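Proximal thread matrix protein 1 (Mytilus galloprovincialis, PDB 4CN9) is a structural protein of the mussel byssus that probably binds collagen through von Willebrand factor type A domains and holds zinc ions. Local coordinates at residues Val258-Ser263 with Gly334-Gly339; Lys281-Arg286 with Lys428-Val433; Phe302-Thr307 with Thr329-Gly334. All blocks are in the same frame, centred on the assembly; numbering follows the deposited sequence.

All three interactions lie in the second von Willebrand factor type A domain, whose mixed sheet is packed between helices. Along the chain come 258-263, 281-286, 302-307, 329-334, 334-339 and 428-433, so interaction 3 is nested inside the loops closed by both others. Interactions 1 and 3 have centres about 6 Å apart, share G334 and are probably joined by backbone hydrogen bonds from A337 to A303 and from S331 to A261. They gather the loops following strands 253-260 and 295-302 with the loop leading into helix 338-349. Interaction 2, its centre about 21 Å from that of interaction 1, joins helices 272-285 and 430-437, tying the domain's early and late parts together.

Interaction 1 (Val258-Ser263 with Gly334-Gly339); sequences VFDASS and GQTAIG
S262 rests on the backbone of G334 and Q335 just beyond the end of strand 253-260. Its CB lies 3.2 Å from the carbonyl O of Q335, and beyond that reaches T336 CG2 at a looser distance. The next atom, OG, stands anti to the backbone N (chi1 163°) and comes 3.3 Å from CA of G334. This hydroxyl has its main partner in the backbone N of S264, with a weak bond to the carbonyl of I333, so a serine is both short enough to lie close against the neighbouring chain and polar enough to serve the turn. The sequence D260-x-S262-x-S264 matches the metal ion-dependent adhesion site (MIDAS) motif of von Willebrand factor type A domains; the zinc bound by S63, S65 and D174 belongs to the first domain. T336 presents a methyl to D260, its CG2 lying 3.3 Å from both OD1 and OD2, while OG1 is turned to a hydrogen bond with the carbonyl of Q372. The carboxylate is held from elsewhere: OD2 accepts from the backbone N of D370, and OD1 closes an Asx turn by accepting from S262 N at 2.8 Å. Glycine suits position 334, since a side chain there would press tightly on S263 OG, whose own weak bond runs to the carbonyl of I332.

Interaction 2 (Lys281-Arg286 with Lys428-Val433); sequences KDIVDR and KIMEDV
R286 and E431 form a two-pronged salt bridge between helices 272-285 and 430-437. The guanidinium approaches end-on with its two terminal nitrogens, NH1 reaching E431 OE2 and NH2 reaching E431 OE1, both at 2.8 Å. Both N-H bonds are nearly straight, close to 168°, and each oxygen is met on its syn side. The guanidinium and carboxylate planes lie only 15° apart, a match that few pairs other than arginine with glutamate or aspartate can make. E431 starts out away from the partner helix, but a bend in its chain at chi2 (-47°) brings the carboxylate back.

M430, its flexible thioether chain bent at chi2 and chi3, lies between the helices. Its CE is a methyl packed on the aliphatic base of an acidic side chain, 3.5 Å from D282 CB, the two side chains crossing at about a right angle. The apolar contacts belong to I283: its CG1 lies 4.0 Å from M430 SD and, deeper in, its CD1 touches V433 CG1 at 4.1 Å, joining two branched side chains suited to the core. V433 continues onto I396 of strand 391-398. Helix 272-285 also packs against helix 318-327, where D285 forms a salt bridge with K322.

Hydrophobic contacts beside the sheet thus give way to charge at the exposed rim. E431 lies in the first turn of its helix and R286 near the end of the other, so the helix dipoles would probably favour both charges, while the paired bonds fix how the guanidinium is turned.

Interaction 3 (Phe302-Thr307 with Thr329-Gly334); sequences FADRAT and TPSIIG. Unlike the reference sequence in segment 329-334: T329 (reference Ser).
D304 lays its carboxylate against the aliphatic side chain of I333, an unlike pairing that meets at van der Waals distance. D304 belongs to the tight turn of a beta hairpin, between antiparallel strands 295-302 and 306-310 at the edge of the domain's sheet, and I333 lies in the loop that leads from helix 318-327 to helix 338-349. The turn is pinned by a bond from A303 N to R305 O.

The side chains of D304 and I333 pass each other at a slant. The bond to CB of D304 does not itself aim at the loop, but CG, set between the backbone N and the carbonyl carbon (chi1 51°), brings the carboxylate nearer to I333. I333 offers both its branches: CG2 is 3.9 Å from D304 CB, and CG1 is 3.8 Å from D304 OD1. An alanine in place of D304 would keep the touch of CB on CG2 of I333, but is likely to uncover the CG1 branch and leave it freer to turn.

Next to this pair, A303 CB meets S331 CB at 3.6 Å, a close approach for which the smallest side chains are well suited. S331 then uses its hydroxyl on its own loop: OG, anti to the backbone N, accepts from I333 N at 3.0 Å and 166°, making an ST turn that holds the backbone N of I333. S331 is also joined by a backbone hydrogen bond to A261, just past the end of strand 253-260. On the hairpin side, D304 O accepts from N374 ND2 and also from R305 NH1, which stands 2.9 Å away and above the plane of the carbonyl.

Interaction 1 (Val258-Ser263 with Gly334-Gly339)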
ATOM      1  N   VAL A 258      11.748 -13.269   7.139  1.00 15.54           N
ATOM      2  CA  VAL A 258      12.209 -12.893   8.460  1.00 14.28           C
ATOM      3  C   VAL A 258      11.309 -13.635   9.419  1.00 14.87           C
ATOM      4  O   VAL A 258      10.147 -13.248   9.611  1.00 14.84           O
ATOM      5  CB  VAL A 258      12.085 -11.388   8.680  1.00 16.42           C
ATOM      6  CG1 VAL A 258      12.537 -11.012  10.084  1.00 17.10           C
ATOM      7  CG2 VAL A 258      12.900 -10.633   7.615  1.00 15.02           C
ATOM      8  N   PHE A 259      11.808 -14.729   9.979  1.00 14.48           N
ATOM      9  CA  PHE A 259      10.933 -15.580  10.768  1.00 16.32           C
ATOM     10  C   PHE A 259      11.408 -16.031  12.150  1.00 17.54           C
ATOM     11  O   PHE A 259      12.597 -16.130  12.443  1.00 14.91           O
ATOM     12  CB  PHE A 259      10.454 -16.774   9.955  1.00 18.45           C
ATOM     13  CG  PHE A 259      11.497 -17.783   9.626  1.00 19.90           C
ATOM     14  CD1 PHE A 259      11.745 -18.856  10.482  1.00 26.08           C
ATOM     15  CD2 PHE A 259      12.172 -17.735   8.410  1.00 25.54           C
ATOM     16  CE1 PHE A 259      12.693 -19.823  10.159  1.00 26.91           C
ATOM     17  CE2 PHE A 259      13.117 -18.700   8.076  1.00 24.98           C
ATOM     18  CZ  PHE A 259      13.379 -19.747   8.949  1.00 26.53           C
ATOM     19  N   ASP A 260      10.388 -16.271  12.968  1.00 17.01           N
ATOM     20  CA  ASP A 260      10.464 -16.668  14.353  1.00 18.50           C
ATOM     21  C   ASP A 260      11.147 -18.023  14.464  1.00 20.21           C
ATOM     22  O   ASP A 260      10.752 -18.982  13.799  1.00 20.53           O
ATOM     23  CB  ASP A 260       9.017 -16.734  14.853  1.00 18.14           C
ATOM     24  CG  ASP A 260       8.883 -17.054  16.317  1.00 21.27           C
ATOM     25  OD1 ASP A 260       9.874 -17.400  16.997  1.00 20.81           O
ATOM     26  OD2 ASP A 260       7.720 -16.951  16.788  1.00 22.18           O
ATOM     27  N   ALA A 261      12.190 -18.087  15.287  1.00 17.00           N
ATOM     28  CA  ALA A 261      12.896 -19.345  15.544  1.00 19.43           C
ATOM     29  C   ALA A 261      12.970 -19.645  17.039  1.00 22.63           C
ATOM     30  O   ALA A 261      13.823 -20.412  17.485  1.00 26.76           O
ATOM     31  CB  ALA A 261      14.295 -19.314  14.934  1.00 22.17           C
ATOM     32  N   SER A 262      12.056 -19.038  17.789  1.00 20.56           N
ATOM     33  CA  SER A 262      11.887 -19.263  19.222  1.00 21.93           C
ATOM     34  C   SER A 262      11.499 -20.702  19.568  1.00 25.69           C
ATOM     35  O   SER A 262      10.869 -21.404  18.778  1.00 21.67           O
ATOM     36  CB  SER A 262      10.784 -18.332  19.748  1.00 25.08           C
ATOM     37  OG  SER A 262      10.317 -18.762  21.018  1.00 37.35           O
ATOM     38  N   SER A 263      11.865 -21.125  20.771  1.00 27.68           N
ATOM     39  CA  SER A 263      11.565 -22.464  21.249  1.00 32.36           C
ATOM     40  C   SER A 263      10.067 -22.624  21.443  1.00 30.26           C
ATOM     41  O   SER A 263       9.568 -23.731  21.587  1.00 36.18           O
ATOM     42  CB  SER A 263      12.272 -22.711  22.583  1.00 34.91           C
ATOM     43  OG  SER A 263      11.803 -21.789  23.550  1.00 35.97           O
ATOM     44  N   GLY A 334      12.905 -18.763  24.400  1.00 26.72           N
ATOM     45  CA  GLY A 334      11.535 -18.416  24.071  1.00 28.93           C
ATOM     46  C   GLY A 334      11.291 -16.916  24.159  1.00 29.29           C
ATOM     47  O   GLY A 334      10.611 -16.434  25.057  1.00 29.71           O
ATOM     48  N   GLN A 335      11.910 -16.186  23.240  1.00 24.87           N
ATOM     49  CA  GLN A 335      11.663 -14.770  23.038  1.00 23.39           C
ATOM     50  C   GLN A 335      11.479 -14.596  21.540  1.00 23.13           C
ATOM     51  O   GLN A 335      11.866 -15.470  20.760  1.00 20.01           O
ATOM     52  CB  GLN A 335      12.850 -13.928  23.504  1.00 21.41           C
ATOM     53  CG  GLN A 335      12.973 -13.763  24.998  1.00 30.68           C
ATOM     54  CD  GLN A 335      14.188 -12.942  25.364  1.00 37.01           C
ATOM     55  OE1 GLN A 335      14.437 -11.871  24.780  1.00 36.36           O
ATOM     56  NE2 GLN A 335      14.976 -13.444  26.312  1.00 36.53           N
ATOM     57  N   THR A 336      10.896 -13.470  21.140  1.00 21.69           N
ATOM     58  CA  THR A 336      10.700 -13.159  19.727  1.00 19.40           C
ATOM     59  C   THR A 336      11.092 -11.695  19.448  1.00 20.61           C
ATOM     60  O   THR A 336      10.307 -10.775  19.643  1.00 22.78           O
ATOM     61  CB  THR A 336       9.229 -13.404  19.269  1.00 23.24           C
ATOM     62  OG1 THR A 336       8.322 -13.036  20.312  1.00 21.46           O
ATOM     63  CG2 THR A 336       8.997 -14.869  18.933  1.00 26.76           C
ATOM     64  N   ALA A 337      12.306 -11.498  18.966  1.00 17.24           N
ATOM     65  CA  ALA A 337      12.814 -10.166  18.677  1.00 16.90           C
ATOM     66  C   ALA A 337      12.471  -9.757  17.245  1.00 16.10           C
ATOM     67  O   ALA A 337      13.338  -9.749  16.365  1.00 14.58           O
ATOM     68  CB  ALA A 337      14.313 -10.132  18.891  1.00 17.53           C
ATOM     69  N   ILE A 338      11.205  -9.423  17.028  1.00 15.26           N
ATOM     70  CA  ILE A 338      10.704  -9.000  15.713  1.00 15.25           C
ATOM     71  C   ILE A 338      11.483  -7.783  15.249  1.00 18.37           C
ATOM     72  O   ILE A 338      11.884  -7.703  14.085  1.00 16.81           O
ATOM     73  CB  ILE A 338       9.202  -8.657  15.786  1.00 17.52           C
ATOM     74  CG1 ILE A 338       8.386  -9.880  16.204  1.00 19.58           C
ATOM     75  CG2 ILE A 338       8.674  -8.155  14.464  1.00 18.62           C
ATOM     76  CD1 ILE A 338       6.975  -9.540  16.625  1.00 20.04           C
ATOM     77  N   GLY A 339      11.717  -6.840  16.164  1.00 16.20           N
ATOM     78  CA  GLY A 339      12.489  -5.653  15.838  1.00 17.43           C
ATOM     79  C   GLY A 339      13.892  -5.934  15.335  1.00 13.59           C
ATOM     80  O   GLY A 339      14.362  -5.334  14.355  1.00 15.78           O
TER

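Interaction 2 (Lys281-Arg286 with Lys428-Val433)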
ATOM      1  N   LYS A 281       9.102 -22.704   1.713  1.00 19.32           N
ATOM      2  CA  LYS A 281       9.537 -23.461   0.540  1.00 21.94           C
ATOM      3  C   LYS A 281       8.482 -23.461  -0.575  1.00 19.65           C
ATOM      4  O   LYS A 281       8.826 -23.359  -1.750  1.00 20.41           O
ATOM      5  CB  LYS A 281       9.907 -24.894   0.946  1.00 21.52           C
ATOM      6  CG  LYS A 281      11.207 -24.960   1.709  1.00 22.86           C
ATOM      7  CD  LYS A 281      11.266 -26.141   2.667  1.00 33.09           C
ATOM      8  CE  LYS A 281      10.925 -27.424   1.976  1.00 31.66           C
ATOM      9  NZ  LYS A 281      10.845 -28.591   2.892  1.00 31.65           N
ATOM     10  N   ASP A 282       7.203 -23.567  -0.211  1.00 18.17           N
ATOM     11  CA  ASP A 282       6.128 -23.521  -1.195  1.00 18.39           C
ATOM     12  C   ASP A 282       6.075 -22.169  -1.905  1.00 21.39           C
ATOM     13  O   ASP A 282       5.829 -22.098  -3.105  1.00 19.11           O
ATOM     14  CB  ASP A 282       4.771 -23.850  -0.564  1.00 23.28           C
ATOM     15  CG  ASP A 282       4.635 -25.330  -0.192  1.00 29.23           C
ATOM     16  OD1 ASP A 282       5.506 -26.123  -0.589  1.00 25.45           O
ATOM     17  OD2 ASP A 282       3.660 -25.697   0.504  1.00 31.31           O
ATOM     18  N   ILE A 283       6.351 -21.098  -1.169  1.00 19.20           N
ATOM     19  CA  ILE A 283       6.416 -19.764  -1.753  1.00 16.25           C
ATOM     20  C   ILE A 283       7.553 -19.658  -2.751  1.00 14.69           C
ATOM     21  O   ILE A 283       7.385 -19.131  -3.857  1.00 20.35           O
ATOM     22  CB  ILE A 283       6.549 -18.697  -0.640  1.00 16.58           C
ATOM     23  CG1 ILE A 283       5.231 -18.640   0.133  1.00 19.45           C
ATOM     24  CG2 ILE A 283       6.916 -17.323  -1.221  1.00 16.66           C
ATOM     25  CD1 ILE A 283       5.301 -17.840   1.382  1.00 17.37           C
ATOM     26  N   VAL A 284       8.718 -20.178  -2.381  1.00 15.20           N
ATOM     27  CA  VAL A 284       9.856 -20.173  -3.288  1.00 16.16           C
ATOM     28  C   VAL A 284       9.496 -20.839  -4.620  1.00 19.93           C
ATOM     29  O   VAL A 284       9.847 -20.345  -5.697  1.00 17.94           O
ATOM     30  CB  VAL A 284      11.085 -20.852  -2.641  1.00 18.44           C
ATOM     31  CG1 VAL A 284      12.164 -21.118  -3.663  1.00 17.46           C
ATOM     32  CG2 VAL A 284      11.629 -19.969  -1.500  1.00 16.59           C
ATOM     33  N   ASP A 285       8.800 -21.968  -4.537  1.00 21.10           N
ATOM     34  CA  ASP A 285       8.428 -22.730  -5.731  1.00 22.78           C
ATOM     35  C   ASP A 285       7.494 -21.985  -6.678  1.00 24.16           C
ATOM     36  O   ASP A 285       7.372 -22.361  -7.838  1.00 22.38           O
ATOM     37  CB  ASP A 285       7.786 -24.068  -5.337  1.00 22.06           C
ATOM     38  CG  ASP A 285       8.814 -25.137  -5.022  1.00 28.50           C
ATOM     39  OD1 ASP A 285       9.975 -25.027  -5.497  1.00 30.44           O
ATOM     40  OD2 ASP A 285       8.451 -26.100  -4.307  1.00 34.67           O
ATOM     41  N   ARG A 286       6.834 -20.935  -6.199  1.00 19.85           N
ATOM     42  CA  ARG A 286       5.902 -20.194  -7.032  1.00 20.98           C
ATOM     43  C   ARG A 286       6.585 -19.153  -7.903  1.00 25.04           C
ATOM     44  O   ARG A 286       5.952 -18.578  -8.790  1.00 25.18           O
ATOM     45  CB  ARG A 286       4.812 -19.545  -6.173  1.00 21.97           C
ATOM     46  CG  ARG A 286       4.003 -20.560  -5.394  1.00 24.40           C
ATOM     47  CD  ARG A 286       3.029 -21.288  -6.295  1.00 25.14           C
ATOM     48  NE  ARG A 286       1.995 -20.378  -6.763  1.00 24.72           N
ATOM     49  CZ  ARG A 286       0.806 -20.235  -6.193  1.00 24.97           C
ATOM     50  NH1 ARG A 286       0.471 -20.964  -5.136  1.00 33.63           N
ATOM     51  NH2 ARG A 286      -0.056 -19.368  -6.694  1.00 33.24           N
ATOM     52  N   LYS A 428      -4.138 -21.960   4.182  1.00 30.47           N
ATOM     53  CA  LYS A 428      -5.290 -21.093   3.962  1.00 29.69           C
ATOM     54  C   LYS A 428      -4.936 -19.677   3.475  1.00 35.92           C
ATOM     55  O   LYS A 428      -5.765 -19.024   2.860  1.00 32.64           O
ATOM     56  CB  LYS A 428      -6.119 -21.016   5.253  1.00 34.50           C
ATOM     57  CG  LYS A 428      -6.896 -19.715   5.464  1.00 47.44           C
ATOM     58  CD  LYS A 428      -7.702 -19.718   6.785  1.00 53.36           C
ATOM     59  CE  LYS A 428      -6.896 -19.201   7.994  1.00 52.85           C
ATOM     60  NZ  LYS A 428      -6.776 -17.703   8.064  1.00 49.33           N
ATOM     61  N   ILE A 429      -3.725 -19.191   3.757  1.00 29.90           N
ATOM     62  CA  ILE A 429      -3.351 -17.821   3.377  1.00 27.01           C
ATOM     63  C   ILE A 429      -2.307 -17.796   2.261  1.00 23.84           C
ATOM     64  O   ILE A 429      -1.919 -16.733   1.789  1.00 25.51           O
ATOM     65  CB  ILE A 429      -2.786 -17.001   4.580  1.00 22.47           C
ATOM     66  CG1 ILE A 429      -1.430 -17.537   5.018  1.00 22.97           C
ATOM     67  CG2 ILE A 429      -3.778 -16.971   5.738  1.00 30.69           C
ATOM     68  CD1 ILE A 429      -0.805 -16.750   6.163  1.00 22.95           C
ATOM     69  N   MET A 430      -1.870 -18.974   1.839  1.00 24.45           N
ATOM     70  CA  MET A 430      -0.801 -19.115   0.858  1.00 23.23           C
ATOM     71  C   MET A 430      -1.017 -18.315  -0.429  1.00 24.72           C
ATOM     72  O   MET A 430      -0.122 -17.596  -0.879  1.00 20.48           O
ATOM     73  CB  MET A 430      -0.656 -20.595   0.510  1.00 25.14           C
ATOM     74  CG  MET A 430       0.206 -20.877  -0.682  1.00 31.82           C
ATOM     75  SD  MET A 430       1.905 -20.821  -0.157  1.00 33.74           S
ATOM     76  CE  MET A 430       1.949 -22.326   0.849  1.00 27.21           C
ATOM     77  N   GLU A 431      -2.191 -18.442  -1.039  1.00 26.67           N
ATOM     78  CA  GLU A 431      -2.426 -17.789  -2.324  1.00 26.54           C
ATOM     79  C   GLU A 431      -2.345 -16.276  -2.183  1.00 22.66           C
ATOM     80  O   GLU A 431      -1.739 -15.597  -3.011  1.00 24.60           O
ATOM     81  CB  GLU A 431      -3.794 -18.160  -2.903  1.00 32.75           C
ATOM     82  CG  GLU A 431      -3.903 -19.590  -3.377  1.00 36.16           C
ATOM     83  CD  GLU A 431      -2.725 -20.008  -4.226  1.00 38.22           C
ATOM     84  OE1 GLU A 431      -2.438 -19.323  -5.235  1.00 38.80           O
ATOM     85  OE2 GLU A 431      -2.076 -21.016  -3.869  1.00 38.64           O
ATOM     86  N   ASP A 432      -2.971 -15.752  -1.138  1.00 22.80           N
ATOM     87  CA  ASP A 432      -2.956 -14.321  -0.897  1.00 25.23           C
ATOM     88  C   ASP A 432      -1.540 -13.836  -0.610  1.00 18.68           C
ATOM     89  O   ASP A 432      -1.149 -12.767  -1.072  1.00 21.01           O
ATOM     90  CB  ASP A 432      -3.890 -13.952   0.258  1.00 27.99           C
ATOM     91  CG  ASP A 432      -5.355 -14.007  -0.137  1.00 36.98           C
ATOM     92  OD1 ASP A 432      -5.643 -13.918  -1.347  1.00 35.86           O
ATOM     93  OD2 ASP A 432      -6.216 -14.131   0.766  1.00 41.36           O
ATOM     94  N   VAL A 433      -0.759 -14.612   0.128  1.00 20.32           N
ATOM     95  CA  VAL A 433       0.607 -14.177   0.437  1.00 18.79           C
ATOM     96  C   VAL A 433       1.475 -14.178  -0.814  1.00 19.52           C
ATOM     97  O   VAL A 433       2.222 -13.244  -1.033  1.00 20.23           O
ATOM     98  CB  VAL A 433       1.246 -14.981   1.593  1.00 19.60           C
ATOM     99  CG1 VAL A 433       2.731 -14.680   1.716  1.00 19.22           C
ATOM    100  CG2 VAL A 433       0.527 -14.659   2.900  1.00 17.03           C
TER

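Interaction 3 (Phe302-Thr307 with Thr329-Gly334)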
ATOM      1  N   PHE A 302      14.735 -14.831  14.111  1.00 15.78           N
ATOM      2  CA  PHE A 302      14.795 -14.115  15.380  1.00 14.42           C
ATOM      3  C   PHE A 302      14.275 -14.950  16.543  1.00 16.84           C
ATOM      4  O   PHE A 302      13.358 -15.744  16.392  1.00 14.40           O
ATOM      5  CB  PHE A 302      14.090 -12.759  15.307  1.00 16.37           C
ATOM      6  CG  PHE A 302      12.657 -12.825  14.855  1.00 17.32           C
ATOM      7  CD1 PHE A 302      11.635 -13.007  15.776  1.00 17.24           C
ATOM      8  CD2 PHE A 302      12.329 -12.676  13.515  1.00 14.79           C
ATOM      9  CE1 PHE A 302      10.315 -13.063  15.371  1.00 17.59           C
ATOM     10  CE2 PHE A 302      11.009 -12.726  13.094  1.00 14.83           C
ATOM     11  CZ  PHE A 302      10.002 -12.928  14.017  1.00 17.26           C
ATOM     12  N   ALA A 303      14.940 -14.802  17.683  1.00 16.37           N
ATOM     13  CA  ALA A 303      14.481 -15.376  18.939  1.00 17.65           C
ATOM     14  C   ALA A 303      14.750 -14.281  19.957  1.00 18.07           C
ATOM     15  O   ALA A 303      14.109 -13.246  19.898  1.00 17.88           O
ATOM     16  CB  ALA A 303      15.210 -16.659  19.257  1.00 19.13           C
ATOM     17  N   ASP A 304      15.702 -14.450  20.864  1.00 16.34           N
ATOM     18  CA  ASP A 304      16.054 -13.304  21.716  1.00 19.22           C
ATOM     19  C   ASP A 304      16.729 -12.201  20.906  1.00 19.03           C
ATOM     20  O   ASP A 304      16.586 -11.023  21.216  1.00 18.57           O
ATOM     21  CB  ASP A 304      16.949 -13.714  22.884  1.00 24.93           C
ATOM     22  CG  ASP A 304      18.135 -14.508  22.449  1.00 29.97           C
ATOM     23  OD1 ASP A 304      17.998 -15.349  21.520  1.00 36.89           O
ATOM     24  OD2 ASP A 304      19.219 -14.268  23.024  1.00 38.01           O
ATOM     25  N   ARG A 305      17.475 -12.589  19.871  1.00 17.78           N
ATOM     26  CA  ARG A 305      18.139 -11.622  18.990  1.00 15.80           C
ATOM     27  C   ARG A 305      17.925 -12.092  17.564  1.00 19.28           C
ATOM     28  O   ARG A 305      17.092 -12.968  17.348  1.00 19.33           O
ATOM     29  CB  ARG A 305      19.634 -11.523  19.327  1.00 17.11           C
ATOM     30  CG  ARG A 305      19.930 -10.934  20.721  1.00 19.71           C
ATOM     31  CD  ARG A 305      19.550  -9.465  20.814  1.00 17.21           C
ATOM     32  NE  ARG A 305      19.882  -8.864  22.124  1.00 23.12           N
ATOM     33  CZ  ARG A 305      19.045  -8.753  23.160  1.00 21.43           C
ATOM     34  NH1 ARG A 305      17.806  -9.220  23.092  1.00 19.69           N
ATOM     35  NH2 ARG A 305      19.455  -8.172  24.284  1.00 26.56           N
ATOM     36  N   ALA A 306      18.643 -11.520  16.597  1.00 18.08           N
ATOM     37  CA  ALA A 306      18.447 -11.899  15.191  1.00 16.82           C
ATOM     38  C   ALA A 306      19.731 -12.397  14.521  1.00 18.30           C
ATOM     39  O   ALA A 306      20.835 -11.993  14.886  1.00 18.69           O
ATOM     40  CB  ALA A 306      17.838 -10.752  14.402  1.00 18.10           C
ATOM     41  N   THR A 307      19.559 -13.281  13.534  1.00 14.92           N
ATOM     42  CA  THR A 307      20.670 -13.928  12.860  1.00 16.74           C
ATOM     43  C   THR A 307      20.375 -14.050  11.382  1.00 15.37           C
ATOM     44  O   THR A 307      19.333 -14.589  11.003  1.00 15.62           O
ATOM     45  CB  THR A 307      20.877 -15.344  13.449  1.00 19.31           C
ATOM     46  OG1 THR A 307      21.100 -15.230  14.848  1.00 21.63           O
ATOM     47  CG2 THR A 307      22.035 -16.070  12.808  1.00 20.71           C
ATOM     48  N   THR A 329      17.924 -24.140  12.239  1.00 31.53           N
ATOM     49  CA  THR A 329      17.603 -24.742  13.535  1.00 34.90           C
ATOM     50  C   THR A 329      16.959 -23.725  14.476  1.00 29.60           C
ATOM     51  O   THR A 329      17.315 -22.558  14.466  1.00 33.03           O
ATOM     52  CB  THR A 329      18.871 -25.282  14.230  1.00 32.97           C
ATOM     53  OG1 THR A 329      19.766 -24.195  14.512  1.00 42.11           O
ATOM     54  CG2 THR A 329      19.583 -26.298  13.354  1.00 39.82           C
ATOM     55  N   PRO A 330      16.007 -24.171  15.294  1.00 32.56           N
ATOM     56  CA  PRO A 330      15.384 -23.220  16.218  1.00 33.19           C
ATOM     57  C   PRO A 330      16.247 -22.968  17.443  1.00 30.77           C
ATOM     58  O   PRO A 330      17.129 -23.754  17.760  1.00 29.77           O
ATOM     59  CB  PRO A 330      14.074 -23.901  16.602  1.00 32.51           C
ATOM     60  CG  PRO A 330      14.321 -25.369  16.388  1.00 34.57           C
ATOM     61  CD  PRO A 330      15.378 -25.504  15.336  1.00 34.93           C
ATOM     62  N   SER A 331      15.989 -21.858  18.117  1.00 26.47           N
ATOM     63  CA  SER A 331      16.683 -21.507  19.336  1.00 29.20           C
ATOM     64  C   SER A 331      16.059 -22.230  20.525  1.00 31.56           C
ATOM     65  O   SER A 331      14.919 -22.680  20.462  1.00 31.49           O
ATOM     66  CB  SER A 331      16.596 -19.994  19.538  1.00 30.27           C
ATOM     67  OG  SER A 331      17.195 -19.603  20.753  1.00 35.21           O
ATOM     68  N   ILE A 332      16.793 -22.333  21.624  1.00 34.44           N
ATOM     69  CA  ILE A 332      16.196 -22.864  22.844  1.00 39.07           C
ATOM     70  C   ILE A 332      15.616 -21.731  23.705  1.00 34.46           C
ATOM     71  O   ILE A 332      15.038 -21.975  24.758  1.00 41.53           O
ATOM     72  CB  ILE A 332      17.197 -23.736  23.647  1.00 42.71           C
ATOM     73  CG1 ILE A 332      18.449 -22.945  24.020  1.00 40.42           C
ATOM     74  CG2 ILE A 332      17.588 -24.956  22.832  1.00 44.98           C
ATOM     75  CD1 ILE A 332      19.399 -23.713  24.919  1.00 50.96           C
ATOM     76  N   ILE A 333      15.755 -20.494  23.238  1.00 28.18           N
ATOM     77  CA  ILE A 333      15.209 -19.336  23.942  1.00 32.30           C
ATOM     78  C   ILE A 333      13.797 -19.054  23.464  1.00 30.45           C
ATOM     79  O   ILE A 333      13.525 -19.092  22.264  1.00 29.03           O
ATOM     80  CB  ILE A 333      16.041 -18.063  23.674  1.00 31.31           C
ATOM     81  CG1 ILE A 333      17.536 -18.354  23.833  1.00 39.65           C
ATOM     82  CG2 ILE A 333      15.590 -16.917  24.584  1.00 29.50           C
ATOM     83  CD1 ILE A 333      17.935 -18.761  25.227  1.00 39.06           C
ATOM     84  N   GLY A 334      12.905 -18.763  24.400  1.00 26.72           N
ATOM     85  CA  GLY A 334      11.535 -18.416  24.071  1.00 28.93           C
ATOM     86  C   GLY A 334      11.291 -16.916  24.159  1.00 29.29           C
ATOM     87  O   GLY A 334      10.611 -16.434  25.057  1.00 29.71           O
TER